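Local coordinates for protein enoyl-CoA hydratase (Mycobacterium avium, PDB 3OC7) that probably catalyses the hydration of enoyl-CoA thioesters in fatty acid metabolism, as a member of the crotonase family, at residues Ser85-Ala90 with Ser241-Val246; Ala114-Val119 with Pro137-Ala142; Ala133-Arg138 with Gly187-Ala192. One frame throughout, in Å; residues are numbered along the deposited sequence.

Contact 1: residues Ser85-Ala90 with Ser241-Val246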
loop_
_atom_site.group_PDB
_atom_site.type_symbol
_atom_site.label_atom_id
_atom_site.label_comp_id
_atom_site.label_asym_id
_atom_site.label_seq_id
_atom_site.Cartn_x
_atom_site.Cartn_y
_atom_site.Cartn_z
ATOM N N SER A 85 29.601 -6.937 25.885
ATOM C CA SER A 85 29.796 -5.675 26.595
ATOM C C SER A 85 28.915 -4.589 25.982
ATOM O O SER A 85 27.744 -4.453 26.354
ATOM C CB SER A 85 31.270 -5.262 26.571
ATOM N N ALA A 86 29.473 -3.823 25.042
ATOM C CA ALA A 86 28.691 -2.863 24.272
ATOM C C ALA A 86 27.656 -3.603 23.423
ATOM O O ALA A 86 26.541 -3.115 23.249
ATOM C CB ALA A 86 29.599 -1.996 23.394
ATOM N N TYR A 87 28.025 -4.785 22.924
ATOM C CA TYR A 87 27.098 -5.636 22.166
ATOM C C TYR A 87 25.889 -6.073 22.999
ATOM O O TYR A 87 24.751 -5.992 22.528
ATOM C CB TYR A 87 27.804 -6.862 21.548
ATOM C CG TYR A 87 26.870 -7.737 20.724
ATOM C CD1 TYR A 87 26.727 -7.545 19.348
ATOM C CD2 TYR A 87 26.104 -8.741 21.328
ATOM C CE1 TYR A 87 25.861 -8.338 18.596
ATOM C CE2 TYR A 87 25.232 -9.535 20.585
ATOM C CZ TYR A 87 25.112 -9.326 19.222
ATOM O OH TYR A 87 24.251 -10.105 18.480
ATOM N N ASP A 88 26.136 -6.524 24.228
ATOM C CA ASP A 88 25.059 -6.986 25.115
ATOM C C ASP A 88 24.060 -5.875 25.450
ATOM O O ASP A 88 22.841 -6.106 25.437
ATOM C CB ASP A 88 25.626 -7.605 26.404
ATOM C CG ASP A 88 26.345 -8.926 26.160
ATOM O OD1 ASP A 88 25.899 -9.727 25.309
ATOM O OD2 ASP A 88 27.365 -9.177 26.842
ATOM N N MET A 89 24.567 -4.676 25.738
ATOM C CA MET A 89 23.714 -3.517 26.034
ATOM C C MET A 89 22.890 -3.079 24.810
ATOM O O MET A 89 21.706 -2.746 24.941
ATOM C CB MET A 89 24.533 -2.338 26.592
ATOM C CG MET A 89 24.909 -2.456 28.080
ATOM S SD MET A 89 26.067 -1.197 28.698
ATOM C CE MET A 89 25.029 0.256 28.807
ATOM N N ALA A 90 23.512 -3.104 23.628
ATOM C CA ALA A 90 22.835 -2.736 22.367
ATOM C C ALA A 90 21.723 -3.716 21.947
ATOM O O ALA A 90 20.642 -3.276 21.543
ATOM C CB ALA A 90 23.845 -2.558 21.228
ATOM N N SER A 241 20.803 -4.739 14.613
ATOM C CA SER A 241 20.972 -3.435 15.271
ATOM C C SER A 241 22.267 -3.394 16.101
ATOM O O SER A 241 23.049 -2.437 16.035
ATOM C CB SER A 241 19.746 -3.143 16.167
ATOM O OG SER A 241 19.815 -1.875 16.822
ATOM N N ALA A 242 22.473 -4.442 16.899
ATOM C CA ALA A 242 23.655 -4.523 17.763
ATOM C C ALA A 242 24.985 -4.678 17.014
ATOM O O ALA A 242 25.985 -4.048 17.394
ATOM C CB ALA A 242 23.473 -5.645 18.793
ATOM N N ARG A 243 25.000 -5.514 15.970
ATOM C CA ARG A 243 26.180 -5.633 15.086
ATOM C C ARG A 243 26.563 -4.291 14.456
ATOM O O ARG A 243 27.747 -3.933 14.395
ATOM C CB ARG A 243 25.953 -6.670 13.976
ATOM C CG ARG A 243 25.952 -8.125 14.426
ATOM C CD ARG A 243 26.167 -9.091 13.246
ATOM N NE ARG A 243 25.157 -8.970 12.190
ATOM C CZ ARG A 243 23.947 -9.533 12.223
ATOM N NH1 ARG A 243 23.563 -10.257 13.270
ATOM N NH2 ARG A 243 23.110 -9.354 11.209
ATOM N N LEU A 244 25.574 -3.540 13.970
ATOM C CA LEU A 244 25.871 -2.241 13.376
ATOM C C LEU A 244 26.403 -1.242 14.420
ATOM O O LEU A 244 27.357 -0.507 14.150
ATOM C CB LEU A 244 24.663 -1.680 12.609
ATOM C CG LEU A 244 24.193 -2.446 11.356
ATOM C CD1 LEU A 244 22.755 -2.054 10.975
ATOM C CD2 LEU A 244 25.148 -2.245 10.158
ATOM N N PHE A 245 25.805 -1.230 15.615
ATOM C CA PHE A 245 26.215 -0.287 16.675
ATOM C C PHE A 245 27.719 -0.361 17.048
ATOM O O PHE A 245 28.360 0.673 17.283
ATOM C CB PHE A 245 25.337 -0.458 17.939
ATOM C CG PHE A 245 25.549 0.624 18.987
ATOM C CD1 PHE A 245 24.900 1.852 18.885
ATOM C CD2 PHE A 245 26.403 0.413 20.067
ATOM C CE1 PHE A 245 25.098 2.853 19.836
ATOM C CE2 PHE A 245 26.615 1.415 21.028
ATOM C CZ PHE A 245 25.953 2.636 20.909
ATOM N N VAL A 246 28.263 -1.574 17.114
ATOM C CA VAL A 246 29.658 -1.793 17.546
ATOM C C VAL A 246 30.686 -1.822 16.391
ATOM O O VAL A 246 31.879 -2.059 16.617
ATOM C CB VAL A 246 29.796 -3.072 18.451
ATOM C CG1 VAL A 246 28.873 -2.990 19.664
ATOM C CG2 VAL A 246 29.551 -4.350 17.650
HETATM O O HOH W 1 24.828 -11.011 15.655
HETATM O O HOH W 2 20.896 -1.374 19.408
#

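Contact 2: residues Ala114-Val119 with Pro137-Ala142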
loop_
_atom_site.group_PDB
_atom_site.type_symbol
_atom_site.label_atom_id
_atom_site.label_comp_id
_atom_site.label_asym_id
_atom_site.label_seq_id
_atom_site.Cartn_x
_atom_site.Cartn_y
_atom_site.Cartn_z
ATOM N N ALA A 114 -0.362 12.489 19.636
ATOM C CA ALA A 114 -0.527 13.950 19.489
ATOM C C ALA A 114 0.864 14.619 19.433
ATOM O O ALA A 114 1.502 14.827 20.479
ATOM C CB ALA A 114 -1.405 14.530 20.642
ATOM N N ILE A 115 1.327 14.919 18.207
ATOM C CA ILE A 115 2.706 15.366 17.927
ATOM C C ILE A 115 2.723 16.870 17.577
ATOM O O ILE A 115 1.999 17.289 16.688
ATOM C CB ILE A 115 3.318 14.555 16.714
ATOM C CG1 ILE A 115 3.241 13.021 16.939
ATOM C CG2 ILE A 115 4.741 15.020 16.357
ATOM C CD1 ILE A 115 3.187 12.178 15.620
ATOM N N ASP A 116 3.559 17.674 18.262
ATOM C CA ASP A 116 3.853 19.066 17.778
ATOM C C ASP A 116 5.323 19.434 18.065
ATOM O O ASP A 116 5.631 20.327 18.891
ATOM C CB ASP A 116 2.862 20.117 18.342
ATOM C CG ASP A 116 2.811 21.399 17.506
ATOM O OD1 ASP A 116 3.179 21.381 16.302
ATOM O OD2 ASP A 116 2.407 22.455 18.064
ATOM N N GLY A 117 6.230 18.745 17.381
ATOM C CA GLY A 117 7.679 18.860 17.634
ATOM C C GLY A 117 8.493 17.868 16.815
ATOM O O GLY A 117 7.936 17.154 15.968
ATOM N N HIS A 118 9.801 17.805 17.078
ATOM C CA HIS A 118 10.732 16.980 16.302
ATOM C C HIS A 118 10.620 15.478 16.631
ATOM O O HIS A 118 10.414 15.089 17.797
ATOM C CB HIS A 118 12.180 17.486 16.479
ATOM C CG HIS A 118 12.343 18.961 16.227
ATOM N ND1 HIS A 118 12.097 19.547 15.001
ATOM C CD2 HIS A 118 12.745 19.964 17.049
ATOM C CE1 HIS A 118 12.332 20.847 15.083
ATOM N NE2 HIS A 118 12.721 21.124 16.314
ATOM N N VAL A 119 10.724 14.651 15.581
ATOM C CA VAL A 119 10.736 13.180 15.681
ATOM C C VAL A 119 12.015 12.612 14.995
ATOM O O VAL A 119 12.260 12.880 13.808
ATOM C CB VAL A 119 9.468 12.563 15.012
ATOM C CG1 VAL A 119 9.491 10.993 15.019
ATOM C CG2 VAL A 119 8.172 13.109 15.642
ATOM N N PRO A 137 1.986 22.238 13.348
ATOM C CA PRO A 137 2.901 23.038 12.498
ATOM C C PRO A 137 4.372 23.172 12.952
ATOM O O PRO A 137 5.199 23.629 12.156
ATOM C CB PRO A 137 2.208 24.420 12.417
ATOM C CG PRO A 137 1.420 24.509 13.696
ATOM C CD PRO A 137 0.974 23.082 14.012
ATOM N N ARG A 138 4.700 22.786 14.185
ATOM C CA ARG A 138 6.098 22.757 14.641
ATOM C C ARG A 138 6.831 21.452 14.316
ATOM O O ARG A 138 8.037 21.341 14.576
ATOM C CB ARG A 138 6.186 22.988 16.155
ATOM C CG ARG A 138 5.527 24.266 16.660
ATOM C CD ARG A 138 5.945 24.574 18.083
ATOM N NE ARG A 138 5.823 23.422 18.972
ATOM C CZ ARG A 138 6.131 23.426 20.267
ATOM N NH1 ARG A 138 6.573 24.544 20.854
ATOM N NH2 ARG A 138 6.004 22.307 20.980
ATOM N N SER A 139 6.128 20.477 13.749
ATOM C CA SER A 139 6.670 19.116 13.596
ATOM C C SER A 139 7.744 18.999 12.497
ATOM O O SER A 139 7.665 19.677 11.461
ATOM C CB SER A 139 5.527 18.116 13.326
ATOM O OG SER A 139 4.520 18.169 14.338
ATOM N N SER A 140 8.746 18.143 12.722
ATOM C CA SER A 140 9.710 17.750 11.660
ATOM C C SER A 140 10.110 16.271 11.801
ATOM O O SER A 140 10.057 15.724 12.923
ATOM C CB SER A 140 10.974 18.647 11.637
ATOM O OG SER A 140 11.972 18.189 12.541
ATOM N N PHE A 141 10.533 15.644 10.681
ATOM C CA PHE A 141 10.873 14.214 10.601
ATOM C C PHE A 141 12.145 14.009 9.727
ATOM O O PHE A 141 12.247 14.607 8.638
ATOM C CB PHE A 141 9.697 13.433 9.957
ATOM C CG PHE A 141 8.326 13.694 10.596
ATOM C CD1 PHE A 141 7.542 14.797 10.215
ATOM C CD2 PHE A 141 7.821 12.831 11.577
ATOM C CE1 PHE A 141 6.290 15.037 10.814
ATOM C CE2 PHE A 141 6.564 13.055 12.167
ATOM C CZ PHE A 141 5.808 14.150 11.805
ATOM N N ALA A 142 13.114 13.189 10.178
ATOM C CA ALA A 142 14.314 12.824 9.367
ATOM C C ALA A 142 14.922 11.470 9.784
ATOM O O ALA A 142 15.114 11.228 10.982
ATOM C CB ALA A 142 15.383 13.938 9.430
#

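Contact 3: residues Ala133-Arg138 with Gly187-Ala192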
loop_
_atom_site.group_PDB
_atom_site.type_symbol
_atom_site.label_atom_id
_atom_site.label_comp_id
_atom_site.label_asym_id
_atom_site.label_seq_id
_atom_site.Cartn_x
_atom_site.Cartn_y
_atom_site.Cartn_z
ATOM N N ALA A 133 -2.440 8.891 14.206
ATOM C CA ALA A 133 -1.430 9.910 14.571
ATOM C C ALA A 133 -1.737 11.266 13.901
ATOM O O ALA A 133 -2.008 11.327 12.682
ATOM C CB ALA A 133 -0.013 9.441 14.213
ATOM N N VAL A 134 -1.696 12.335 14.703
ATOM C CA VAL A 134 -1.931 13.729 14.241
ATOM C C VAL A 134 -0.705 14.609 14.548
ATOM O O VAL A 134 -0.161 14.529 15.656
ATOM C CB VAL A 134 -3.227 14.346 14.909
ATOM C CG1 VAL A 134 -3.641 15.702 14.283
ATOM C CG2 VAL A 134 -4.387 13.342 14.862
ATOM N N ALA A 135 -0.270 15.421 13.575
ATOM C CA ALA A 135 0.874 16.334 13.800
ATOM C C ALA A 135 0.609 17.799 13.422
ATOM O O ALA A 135 0.009 18.091 12.366
ATOM C CB ALA A 135 2.124 15.841 13.065
ATOM N N GLY A 136 1.079 18.705 14.287
ATOM C CA GLY A 136 0.891 20.159 14.121
ATOM C C GLY A 136 2.063 20.879 13.449
ATOM O O GLY A 136 3.045 20.224 13.030
ATOM N N PRO A 137 1.986 22.238 13.348
ATOM C CA PRO A 137 2.901 23.038 12.498
ATOM C C PRO A 137 4.372 23.172 12.952
ATOM O O PRO A 137 5.199 23.629 12.156
ATOM C CB PRO A 137 2.208 24.420 12.417
ATOM C CG PRO A 137 1.420 24.509 13.696
ATOM C CD PRO A 137 0.974 23.082 14.012
ATOM N N ARG A 138 4.700 22.786 14.185
ATOM C CA ARG A 138 6.098 22.757 14.641
ATOM C C ARG A 138 6.831 21.452 14.316
ATOM O O ARG A 138 8.037 21.341 14.576
ATOM C CB ARG A 138 6.186 22.988 16.155
ATOM C CG ARG A 138 5.527 24.266 16.660
ATOM C CD ARG A 138 5.945 24.574 18.083
ATOM N NE ARG A 138 5.823 23.422 18.972
ATOM C CZ ARG A 138 6.131 23.426 20.267
ATOM N NH1 ARG A 138 6.573 24.544 20.854
ATOM N NH2 ARG A 138 6.004 22.307 20.980
ATOM N N GLY A 187 1.955 8.177 4.557
ATOM C CA GLY A 187 1.426 7.164 5.490
ATOM C C GLY A 187 2.106 7.145 6.858
ATOM O O GLY A 187 1.747 6.308 7.718
ATOM N N LEU A 188 3.064 8.051 7.108
ATOM C CA LEU A 188 3.732 8.096 8.437
ATOM C C LEU A 188 2.770 8.573 9.549
ATOM O O LEU A 188 2.836 8.076 10.692
ATOM C CB LEU A 188 5.010 8.949 8.404
ATOM C CG LEU A 188 5.767 9.110 9.739
ATOM C CD1 LEU A 188 6.217 7.756 10.326
ATOM C CD2 LEU A 188 6.963 10.032 9.597
ATOM N N ILE A 189 1.896 9.534 9.216
ATOM C CA ILE A 189 0.800 9.978 10.121
ATOM C C ILE A 189 -0.548 9.883 9.416
ATOM O O ILE A 189 -0.599 9.717 8.180
ATOM C CB ILE A 189 1.034 11.438 10.701
ATOM C CG1 ILE A 189 0.953 12.488 9.576
ATOM C CG2 ILE A 189 2.369 11.516 11.478
ATOM C CD1 ILE A 189 1.105 13.950 10.028
ATOM N N THR A 190 -1.629 9.986 10.193
ATOM C CA THR A 190 -3.011 9.997 9.661
ATOM C C THR A 190 -3.414 11.356 9.064
ATOM O O THR A 190 -4.053 11.412 7.988
ATOM C CB THR A 190 -4.043 9.587 10.763
ATOM O OG1 THR A 190 -3.559 8.437 11.491
ATOM C CG2 THR A 190 -5.427 9.289 10.166
ATOM N N MET A 191 -3.081 12.437 9.774
ATOM C CA MET A 191 -3.439 13.792 9.329
ATOM C C MET A 191 -2.552 14.894 9.893
ATOM O O MET A 191 -2.135 14.847 11.060
ATOM C CB MET A 191 -4.904 14.104 9.635
ATOM C CG MET A 191 -5.380 13.745 11.017
ATOM S SD MET A 191 -7.137 14.113 11.327
ATOM C CE MET A 191 -7.041 15.870 11.482
ATOM N N ALA A 192 -2.282 15.876 9.038
ATOM C CA ALA A 192 -1.692 17.160 9.457
ATOM C C ALA A 192 -2.792 18.141 9.910
ATOM O O ALA A 192 -3.840 18.246 9.260
ATOM C CB ALA A 192 -0.886 17.766 8.297
#

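Contact 1: residues Ser85-Ala90 with Ser241-Val246
Ala242 CB sits over one face of the Tyr87 ring, 4.0 Å from the ring centroid and 27° off the ring normal, the geometry of a CH-pi contact. Its nearest ring atom is Tyr87 CE1, 3.6 Å from Ala242 CB. With Tyr87 CG anti to the backbone N (chi1 -178°), the side chain leaves on the side where the ring meets this methyl. Ala242 CB also meets Ala90 CB at 3.9 Å, and Ala90 CB touches Phe245 CD2. At the other end Val246 CG1 rests against Ala86 CB, 3.9 Å away, and against the backbone N of Tyr87. Alanines at the centre, flanked by Tyr87, Phe245 and Val246, thus form the apolar layer between helix 86-106 and helix 212-245, whose local axes approach to 8.7 Å and run at 139°, nearer antiparallel. Beyond this layer, one water joins Tyr87 OH to Arg243 NH1, lying 2.8 Å from Arg243 NH1 and in the guanidinium plane; another donates to Ala90 O and bonds Ser241 OG. Farther along helix 86-106, Arg93 forms a cation-pi contact with Phe245. No direct hydrogen bond joins the two segments, so the contact combines van der Waals and CH-pi packing with polar links made through water.

Contact 2: residues Ala114-Val119 with Pro137-Ala142
The carbonyl O of Asp116 accepts two bonds from the side of the Arg138 guanidinium, from NH2 at 2.9 Å and from NE at 3.1 Å. Arg138 NH2 approaches nearly along the C=O axis, whereas NE stands above the carbonyl plane, 41° out of it; the oxygen itself lies close to the guanidinium plane. A bend at chi3 (-49°) turns NE back toward this carbonyl. The Asp116 side chain is an acceptor too: its OD1 takes the backbone N-H of Arg138 at 3.0 Å on the syn side. OD2 adds only a long charge contact with Arg138 NE, from well outside the guanidinium plane. Together these bonds clasp the loops that precede the paired strands.

Parallel pairing then begins, with His118 opposite Ser140 and Val119 opposite Phe141. Val119 N donates to Ser140 O at 2.9 Å, while the bond from Ser140 N to Gly117 O is weak. On one face His118 ND1 and Ser140 OG share a 2.8 Å hydrogen bond at the imidazole edge; Arg120 NH1 also bonds that hydroxyl. On the other face Val119 CB packs against Phe141 CD2 at 3.8 Å, and Val119 CG2 meets Phe141 CE2. Ser139 OG bonds Gly136 O within its own turn.

The contact joins two strands of the small parallel sheet, with 118-120 between 67-69 and 140-142. Phe124 of helix 123-129 packs on Val119 and Phe141, while Leu196 of helix 196-208 touches Asp116 where strand 111-115 ends.

Contact 3: residues Ala133-Arg138 with Gly187-Ala192
Ala133 meets Thr190 through both its backbone polar atoms. Its N donates to Thr190 OG1 at 3.0 Å with an N-H...O angle of 168°, close to straight. The threonine hydroxyl oxygen is anti to its own carbonyl carbon and beside its backbone N (chi1 -45°), which sets it in front of the Ala133 N-H. The Ala133 carbonyl is gripped twice: Thr190 N reaches its O at 2.9 Å, in the carbonyl plane on a lone pair, and Met191 N approaches nearly head-on at 3.3 Å. Ala133 CB meanwhile packs against CB and CG2 of Ile189.

At Val134 parallel pairing with Met191 begins. The two side chains lie side by side and point the same way, with Val134 CG2 4.0 Å from Met191 CG. Val134 CA also makes a CA-H...O contact with Met191 O. Leu196, Ile200 and Leu203 of helix 196-208 pack on Val134, and Ala199 packs on Met191.

Next, Ala135 N donates to Met191 O at 3.2 Å, in the carbonyl plane. Its CB turns to the other face and meets Ile189 CD1 at 3.7 Å; Ile189 is extended at chi2 (178°), placing CD1 far enough out for this contact. Ala135 O accepts a CA-H...O contact from Ala192.

Helix 180-186 closes at Gly187 in a Schellman motif. Across the subunit boundary, Arg166 of a neighbouring subunit bonds the carbonyls of Gly187 and Leu188, and Arg170 of the same neighbouring subunit packs on Thr190 and Met191. Backbone hydrogen bonds, supplemented by one threonine hydroxyl, therefore hold strand 191-192, outermost in the larger sheet within this chain, in register with strand 132-135, while apolar side chains pack on both sheet faces beside a subunit interface.

Following the chain from its N terminus, helix 86-106 opens contact 1, which closes only when the end of helix 212-245 returns to it. Contacts 2 and 3 are both nested inside this long loop. Strand 111-115 follows helix 86-106 and leads into contact 2, closed by strand 140-142; contact 3 begins on strand 132-135, before that closure, and ends at strand 191-192, so the two loops cross rather than nest. They share Pro137 and Arg138, with centres about 8 Å apart, and strands 111-115 and 132-135 are neighbours in the larger sheet. Contact 1 stands apart, its centre about 29 Å from that of contact 2, joining two helices rather than strands.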